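Local coordinates for AB hydrolase-1 domain-containing protein (Streptococcus mutans, PDB 4L9A), which probably hydrolyses carboxylic esters as a carboxylesterase of the alpha/beta hydrolase family, at residues T170-D173 / R174-L178; Q189-K192 / Q193-G197; Y252-H256 / T257-L261. One frame throughout, in Å; residues are numbered along the deposited sequence.

Contact 1: T170-D173 / R174-L178; sequences TAAD and RLNYL
R174 N bonds to T170 O at 3.0 Å in the first turn of helix 171-185. L175 N follows with A171 O at 2.8 Å, N176 N with A172 O at 2.6 Å, and Y177 N with D173 O at 2.9 Å. The start of the helix is closed by a capping box. T170, the N-cap residue, takes the amide of D173 on its hydroxyl, D173 N to T170 OG1 2.9 Å. D173 answers through its carboxylate. T170 N meets D173 OD2 at 3.2 Å in a nearly straight bond, but the amide comes from above the carboxylate plane. D173 CG lies beside its own backbone N (chi1 -71°), which turns the carboxylate back toward T170.

R174 also folds back over the cap. Its chain bends at chi3 (-66°) and lays one guanidinium face over T170 O, which sits off-centre toward the rim of the group. R174 NH2 lies 3.3 Å from A171 CA. NH1 is held by the carbonyls of K169 and L168, just before the helix. CB and CG of N176 lie close to A172 O.

Two side-chain bonds thus tie T170 and D173 together in both directions, one of them capping a first-turn amide. The negative carboxylate at the N-terminal end of the helix probably also interacts favourably with the helix dipole, while R174 ties the incoming chain to the first turn.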
loop_
_atom_site.group_PDB
_atom_site.type_symbol
_atom_site.label_atom_id
_atom_site.label_comp_id
_atom_site.label_asym_id
_atom_site.label_seq_id
_atom_site.Cartn_x
_atom_site.Cartn_y
_atom_site.Cartn_z
ATOM N N THR A 170 -13.151 -18.149 11.326
ATOM C CA THR A 170 -13.741 -18.455 10.022
ATOM C C THR A 170 -13.504 -17.365 8.973
ATOM O O THR A 170 -13.110 -16.242 9.290
ATOM C CB THR A 170 -15.267 -18.686 10.131
ATOM O OG1 THR A 170 -15.920 -17.445 10.420
ATOM C CG2 THR A 170 -15.594 -19.700 11.231
ATOM N N ALA A 171 -13.751 -17.709 7.715
ATOM C CA ALA A 171 -13.667 -16.739 6.632
ATOM C C ALA A 171 -14.651 -15.602 6.901
ATOM O O ALA A 171 -14.319 -14.425 6.737
ATOM C CB ALA A 171 -13.961 -17.409 5.304
ATOM N N ALA A 172 -15.858 -15.959 7.333
ATOM C CA ALA A 172 -16.856 -14.970 7.725
ATOM C C ALA A 172 -16.354 -14.051 8.849
ATOM O O ALA A 172 -16.526 -12.835 8.783
ATOM C CB ALA A 172 -18.162 -15.650 8.126
ATOM N N ASP A 173 -15.743 -14.628 9.883
ATOM C CA ASP A 173 -15.151 -13.815 10.951
ATOM C C ASP A 173 -14.177 -12.787 10.378
ATOM O O ASP A 173 -14.220 -11.605 10.731
ATOM C CB ASP A 173 -14.398 -14.685 11.964
ATOM C CG ASP A 173 -15.324 -15.520 12.837
ATOM O OD1 ASP A 173 -16.535 -15.217 12.916
ATOM O OD2 ASP A 173 -14.822 -16.479 13.461
ATOM N N ARG A 174 -13.280 -13.248 9.510
ATOM C CA ARG A 174 -12.262 -12.366 8.949
ATOM C C ARG A 174 -12.884 -11.304 8.059
ATOM O O ARG A 174 -12.493 -10.137 8.113
ATOM C CB ARG A 174 -11.187 -13.161 8.209
ATOM C CG ARG A 174 -10.338 -13.995 9.158
ATOM C CD ARG A 174 -9.226 -14.733 8.448
ATOM N NE ARG A 174 -9.736 -15.757 7.545
ATOM C CZ ARG A 174 -10.120 -16.973 7.924
ATOM N NH1 ARG A 174 -10.069 -17.324 9.202
ATOM N NH2 ARG A 174 -10.564 -17.833 7.018
ATOM N N LEU A 175 -13.870 -11.711 7.260
ATOM C CA LEU A 175 -14.607 -10.777 6.421
ATOM C C LEU A 175 -15.378 -9.774 7.286
ATOM O O LEU A 175 -15.279 -8.569 7.085
ATOM C CB LEU A 175 -15.563 -11.539 5.495
ATOM C CG LEU A 175 -16.266 -10.770 4.375
ATOM C CD1 LEU A 175 -15.266 -10.309 3.336
ATOM C CD2 LEU A 175 -17.335 -11.644 3.714
ATOM N N ASN A 176 -16.141 -10.278 8.253
ATOM C CA ASN A 176 -16.904 -9.411 9.155
ATOM C C ASN A 176 -16.050 -8.423 9.959
ATOM O O ASN A 176 -16.495 -7.317 10.277
ATOM C CB ASN A 176 -17.782 -10.245 10.091
ATOM C CG ASN A 176 -18.881 -10.991 9.346
ATOM O OD1 ASN A 176 -19.300 -10.579 8.261
ATOM N ND2 ASN A 176 -19.353 -12.091 9.924
ATOM N N TYR A 177 -14.829 -8.827 10.295
ATOM C CA TYR A 177 -13.905 -7.932 10.978
ATOM C C TYR A 177 -13.568 -6.733 10.093
ATOM O O TYR A 177 -13.594 -5.594 10.554
ATOM C CB TYR A 177 -12.637 -8.679 11.388
ATOM C CG TYR A 177 -11.552 -7.803 11.970
ATOM C CD1 TYR A 177 -11.544 -7.471 13.324
ATOM C CD2 TYR A 177 -10.519 -7.330 11.172
ATOM C CE1 TYR A 177 -10.531 -6.674 13.859
ATOM C CE2 TYR A 177 -9.513 -6.543 11.686
ATOM C CZ TYR A 177 -9.517 -6.214 13.031
ATOM O OH TYR A 177 -8.499 -5.423 13.540
ATOM N N LEU A 178 -13.261 -6.984 8.821
ATOM C CA LEU A 178 -12.991 -5.891 7.885
ATOM C C LEU A 178 -14.220 -5.021 7.639
ATOM O O LEU A 178 -14.105 -3.795 7.579
ATOM C CB LEU A 178 -12.457 -6.425 6.560
ATOM C CG LEU A 178 -11.071 -7.053 6.680
ATOM C CD1 LEU A 178 -10.671 -7.683 5.353
ATOM C CD2 LEU A 178 -10.048 -6.006 7.137
#

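Contact 2: Q189-K192 / Q193-G197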
loop_
_atom_site.group_PDB
_atom_site.type_symbol
_atom_site.label_atom_id
_atom_site.label_comp_id
_atom_site.label_asym_id
_atom_site.label_seq_id
_atom_site.Cartn_x
_atom_site.Cartn_y
_atom_site.Cartn_z
ATOM N N GLN A 189 -21.390 5.756 1.772
ATOM C CA GLN A 189 -21.147 5.700 0.333
ATOM C C GLN A 189 -19.789 5.111 -0.012
ATOM O O GLN A 189 -19.676 4.283 -0.917
ATOM C CB GLN A 189 -21.280 7.083 -0.299
ATOM C CG GLN A 189 -20.979 7.100 -1.805
ATOM C CD GLN A 189 -21.560 8.323 -2.493
ATOM O OE1 GLN A 189 -22.328 9.080 -1.896
ATOM N NE2 GLN A 189 -21.208 8.516 -3.759
ATOM N N GLN A 190 -18.749 5.553 0.689
ATOM C CA GLN A 190 -17.402 5.070 0.416
ATOM C C GLN A 190 -17.216 3.665 0.966
ATOM O O GLN A 190 -16.437 2.875 0.438
ATOM C CB GLN A 190 -16.347 6.068 0.917
ATOM C CG GLN A 190 -16.427 7.386 0.126
ATOM C CD GLN A 190 -15.298 8.363 0.396
ATOM O OE1 GLN A 190 -14.947 8.634 1.553
ATOM N NE2 GLN A 190 -14.727 8.916 -0.686
ATOM N N PHE A 191 -17.969 3.346 2.007
ATOM C CA PHE A 191 -18.064 1.973 2.483
ATOM C C PHE A 191 -18.609 1.042 1.394
ATOM O O PHE A 191 -17.965 0.064 1.029
ATOM C CB PHE A 191 -18.955 1.926 3.714
ATOM C CG PHE A 191 -19.272 0.536 4.195
ATOM C CD1 PHE A 191 -20.515 -0.024 3.954
ATOM C CD2 PHE A 191 -18.342 -0.197 4.916
ATOM C CE1 PHE A 191 -20.821 -1.299 4.410
ATOM C CE2 PHE A 191 -18.640 -1.470 5.373
ATOM C CZ PHE A 191 -19.881 -2.020 5.124
ATOM N N LYS A 192 -19.797 1.341 0.874
ATOM C CA LYS A 192 -20.381 0.475 -0.149
ATOM C C LYS A 192 -19.483 0.389 -1.384
ATOM O O LYS A 192 -19.357 -0.668 -1.997
ATOM C CB LYS A 192 -21.803 0.912 -0.513
ATOM C CG LYS A 192 -22.859 0.484 0.503
ATOM C CD LYS A 192 -24.276 0.826 0.031
ATOM C CE LYS A 192 -25.327 0.553 1.106
ATOM N NZ LYS A 192 -25.601 -0.895 1.286
ATOM N N GLN A 193 -18.843 1.498 -1.740
ATOM C CA GLN A 193 -17.967 1.507 -2.905
ATOM C C GLN A 193 -16.752 0.607 -2.622
ATOM O O GLN A 193 -16.413 -0.265 -3.419
ATOM C CB GLN A 193 -17.554 2.943 -3.267
ATOM C CG GLN A 193 -16.936 3.087 -4.663
ATOM C CD GLN A 193 -17.907 2.706 -5.789
ATOM O OE1 GLN A 193 -19.087 3.050 -5.747
ATOM N NE2 GLN A 193 -17.405 1.988 -6.796
ATOM N N LEU A 194 -16.123 0.793 -1.466
ATOM C CA LEU A 194 -15.033 -0.087 -1.051
ATOM C C LEU A 194 -15.426 -1.556 -1.232
ATOM O O LEU A 194 -14.666 -2.345 -1.787
ATOM C CB LEU A 194 -14.667 0.160 0.414
ATOM C CG LEU A 194 -13.479 -0.632 0.978
ATOM C CD1 LEU A 194 -12.175 -0.165 0.348
ATOM C CD2 LEU A 194 -13.413 -0.483 2.512
ATOM N N TRP A 195 -16.616 -1.928 -0.771
ATOM C CA TRP A 195 -16.998 -3.334 -0.836
ATOM C C TRP A 195 -17.444 -3.785 -2.234
ATOM O O TRP A 195 -17.365 -4.970 -2.556
ATOM C CB TRP A 195 -17.997 -3.705 0.275
ATOM C CG TRP A 195 -17.281 -3.748 1.605
ATOM C CD1 TRP A 195 -17.244 -2.768 2.546
ATOM C CD2 TRP A 195 -16.420 -4.793 2.076
ATOM N NE1 TRP A 195 -16.434 -3.153 3.596
ATOM C CE2 TRP A 195 -15.924 -4.396 3.330
ATOM C CE3 TRP A 195 -16.041 -6.044 1.566
ATOM C CZ2 TRP A 195 -15.058 -5.196 4.083
ATOM C CZ3 TRP A 195 -15.187 -6.837 2.311
ATOM C CH2 TRP A 195 -14.707 -6.412 3.559
ATOM N N ARG A 196 -17.886 -2.845 -3.065
ATOM C CA ARG A 196 -18.179 -3.186 -4.458
ATOM C C ARG A 196 -16.911 -3.681 -5.154
ATOM O O ARG A 196 -16.953 -4.631 -5.919
ATOM C CB ARG A 196 -18.782 -2.005 -5.219
ATOM C CG ARG A 196 -20.229 -1.741 -4.888
ATOM C CD ARG A 196 -20.824 -0.650 -5.773
ATOM N NE ARG A 196 -22.168 -0.300 -5.312
ATOM C CZ ARG A 196 -22.476 0.837 -4.695
ATOM N NH1 ARG A 196 -21.536 1.757 -4.478
ATOM N NH2 ARG A 196 -23.727 1.057 -4.302
ATOM N N GLY A 197 -15.778 -3.048 -4.871
ATOM C CA GLY A 197 -14.515 -3.488 -5.443
ATOM C C GLY A 197 -14.064 -4.849 -4.927
ATOM O O GLY A 197 -13.641 -5.720 -5.696
HETATM O O HOH W 1 -21.882 3.962 -2.417
HETATM O O HOH W 2 -19.152 6.399 -4.761
#
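Q189 O receives Q193 N at 3.0 Å, and it is also reached by a bridging water. That water donates to Q189 O and accepts from R196 NH1, so the Q189 carbonyl is linked to the R196 side chain two turns further on. A second water accepts from Q189 NE2 at 3.1 Å and makes a weak bond to Q193 OE1.

Q190 O takes L194 N at 2.8 Å, with the donor well tilted from the carbonyl plane. L194 CB packs against the same oxygen. The amide end of Q190 leaves this turn and is bound by D64.

F191 forms the aromatic part of the contact. Its CG is anti to the backbone N (chi1 173°), which brings the ring's face to W195, one turn on. The pair is offset edge-to-face: the five-membered edge of the indole points at the phenyl face. The centroids are 4.7 Å apart and the planes stand at 60°. W195 CD1 lies over the rim of the ring, 3.4 Å from F191 CE2. F191 O accepts W195 N at 3.0 Å and also lies near the indole plane at its edge. W195 NE1 bonds to S182.

K192 O takes R196 N at 2.8 Å. The extended R196 chain runs back along the helix, and K192 CB lies over one guanidinium face. R196 NH1 adds a weak bond to Q193 OE1.

Helix 188-206 has two unlike sides here. Q189, K192 and R196 lie on the exposed side with the water bridge. F191, L194 and W195 are buried against helix 171-185, touching S182, R183 and L175, while L194 and W195 also meet F53. Q190 touches A60 and N61 of helix 60-63, and Q193 and L194 touch D57 of helix 55-58.

Contact 3: Y252-H256 / T257-L261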
loop_
_atom_site.group_PDB
_atom_site.type_symbol
_atom_site.label_atom_id
_atom_site.label_comp_id
_atom_site.label_asym_id
_atom_site.label_seq_id
_atom_site.Cartn_x
_atom_site.Cartn_y
_atom_site.Cartn_z
ATOM N N TYR A 252 12.640 0.826 6.760
ATOM C CA TYR A 252 11.774 1.952 6.371
ATOM C C TYR A 252 12.193 3.272 7.024
ATOM O O TYR A 252 11.722 4.347 6.643
ATOM C CB TYR A 252 10.301 1.657 6.664
ATOM C CG TYR A 252 9.740 0.516 5.845
ATOM C CD1 TYR A 252 9.575 0.640 4.463
ATOM C CD2 TYR A 252 9.406 -0.694 6.441
ATOM C CE1 TYR A 252 9.075 -0.408 3.703
ATOM C CE2 TYR A 252 8.906 -1.752 5.690
ATOM C CZ TYR A 252 8.740 -1.599 4.315
ATOM O OH TYR A 252 8.250 -2.631 3.545
ATOM N N LEU A 253 13.082 3.184 8.003
ATOM C CA LEU A 253 13.558 4.379 8.693
ATOM C C LEU A 253 15.001 4.708 8.332
ATOM O O LEU A 253 15.780 3.834 7.968
ATOM C CB LEU A 253 13.383 4.252 10.214
ATOM C CG LEU A 253 11.937 4.392 10.707
ATOM C CD1 LEU A 253 11.835 4.242 12.226
ATOM C CD2 LEU A 253 11.355 5.725 10.271
ATOM N N ASN A 254 15.334 5.989 8.421
ATOM C CA ASN A 254 16.673 6.465 8.152
ATOM C C ASN A 254 16.904 7.673 9.035
ATOM O O ASN A 254 16.093 7.951 9.924
ATOM C CB ASN A 254 16.850 6.824 6.666
ATOM C CG ASN A 254 15.868 7.889 6.196
ATOM O OD1 ASN A 254 15.395 8.714 6.982
ATOM N ND2 ASN A 254 15.563 7.879 4.900
ATOM N N LYS A 255 17.986 8.400 8.783
ATOM C CA LYS A 255 18.382 9.493 9.664
ATOM C C LYS A 255 17.992 10.876 9.162
ATOM O O LYS A 255 18.426 11.878 9.716
ATOM C CB LYS A 255 19.883 9.423 9.940
ATOM C CG LYS A 255 20.247 8.308 10.898
ATOM C CD LYS A 255 21.545 7.635 10.494
ATOM C CE LYS A 255 21.930 6.559 11.496
ATOM N NZ LYS A 255 22.136 7.133 12.855
ATOM N N HIS A 256 17.153 10.931 8.131
ATOM C CA HIS A 256 16.729 12.213 7.572
ATOM C C HIS A 256 16.102 13.072 8.668
ATOM O O HIS A 256 15.367 12.558 9.506
ATOM C CB HIS A 256 15.729 11.993 6.434
ATOM C CG HIS A 256 15.551 13.183 5.541
ATOM N ND1 HIS A 256 14.923 14.339 5.953
ATOM C CD2 HIS A 256 15.900 13.386 4.247
ATOM C CE1 HIS A 256 14.900 15.205 4.956
ATOM N NE2 HIS A 256 15.482 14.649 3.907
ATOM N N THR A 257 16.408 14.370 8.667
ATOM C CA THR A 257 15.874 15.301 9.664
ATOM C C THR A 257 14.347 15.402 9.629
ATOM O O THR A 257 13.732 15.925 10.557
ATOM C CB THR A 257 16.449 16.736 9.499
ATOM O OG1 THR A 257 16.168 17.227 8.179
ATOM C CG2 THR A 257 17.949 16.754 9.736
ATOM N N GLN A 258 13.738 14.917 8.550
ATOM C CA GLN A 258 12.287 14.974 8.416
ATOM C C GLN A 258 11.627 13.616 8.620
ATOM O O GLN A 258 10.401 13.527 8.670
ATOM C CB GLN A 258 11.894 15.511 7.033
ATOM C CG GLN A 258 12.084 17.005 6.853
ATOM C CD GLN A 258 11.526 17.471 5.518
ATOM O OE1 GLN A 258 12.093 17.185 4.463
ATOM N NE2 GLN A 258 10.387 18.157 5.557
ATOM N N THR A 259 12.431 12.560 8.724
ATOM C CA THR A 259 11.895 11.221 8.951
ATOM C C THR A 259 11.299 11.111 10.349
ATOM O O THR A 259 11.902 11.579 11.312
ATOM C CB THR A 259 12.991 10.158 8.776
ATOM O OG1 THR A 259 13.262 9.986 7.381
ATOM C CG2 THR A 259 12.562 8.827 9.366
ATOM N N LYS A 260 10.122 10.502 10.458
ATOM C CA LYS A 260 9.466 10.291 11.760
ATOM C C LYS A 260 8.821 8.914 11.875
ATOM O O LYS A 260 8.349 8.345 10.883
ATOM C CB LYS A 260 8.370 11.336 12.014
ATOM C CG LYS A 260 8.798 12.796 11.875
ATOM C CD LYS A 260 7.704 13.731 12.394
ATOM C CE LYS A 260 8.110 15.191 12.280
ATOM N NZ LYS A 260 9.520 15.379 12.695
ATOM N N LEU A 261 8.792 8.383 13.091
ATOM C CA LEU A 261 7.954 7.231 13.402
ATOM C C LEU A 261 6.831 7.715 14.310
ATOM O O LEU A 261 7.081 8.210 15.408
ATOM C CB LEU A 261 8.758 6.125 14.086
ATOM C CG LEU A 261 7.971 4.923 14.621
ATOM C CD1 LEU A 261 7.265 4.201 13.479
ATOM C CD2 LEU A 261 8.885 3.970 15.404
#
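A type I beta turn from H256 to T259, preceded by an Asx turn at N254, leads the chain into edge strand 260-263. Within the beta turn, T259 N bonds to H256 O at 3.0 Å, with the donor well above the carbonyl plane.

N254 OD1 has two donors. H256 N reaches it at 3.1 Å and closes the Asx turn, while T259 OG1 donates to it at a short 2.5 Å. N254 CG sits between its backbone N and carbonyl carbon (chi1 58°), which brings OD1 to H256 N and T259 OG1. T259 OG1 also receives S235 N, and N254 ND2 bonds to I233 O. T259 is thus joined to the first residue of strand 235-239, and N254 to the chain just before it.

The H256 ring turns its ND1 edge toward the turn. ND1 accepts Q258 N at 2.9 Å, with the amide in the ring plane. The H256 and Q258 side chains run side by side, and Q258 NE2 bonds to L285 O.

Apolar contacts join the two arms before and after the turn. L253 CD2 presses on T259 CG2 at 3.4 Å, tighter than usual, and L253 CD1 meets L261 CB at 4.1 Å. Both leucines also touch L248 of helix 244-248.

The arrangement is a tight reversal leading from the loop after helix 244-248 into the last parallel strand of an alpha/beta hydrolase sheet.

Overall arrangement
Contacts 1 and 2 lie on consecutive helices, 171-185 and 188-206. Their centres are about 17 Å apart, yet they touch: L175 CD1 lies 3.6 Å from W195 CZ3. Contact 3 is on the opposite side of the chain's centre, its centre about 35 Å from that of contact 1 and about 34 Å from that of contact 2. It belongs to the edge of the central sheet. Contact 2 is partly buried and combines aromatic packing with a polar, water-bridged side. The others are surface contacts. Contact 1 is a charged helix cap; contact 3 combines a backbone turn bond with side chains bonded to each other and to backbone amides, with a small leucine-threonine patch.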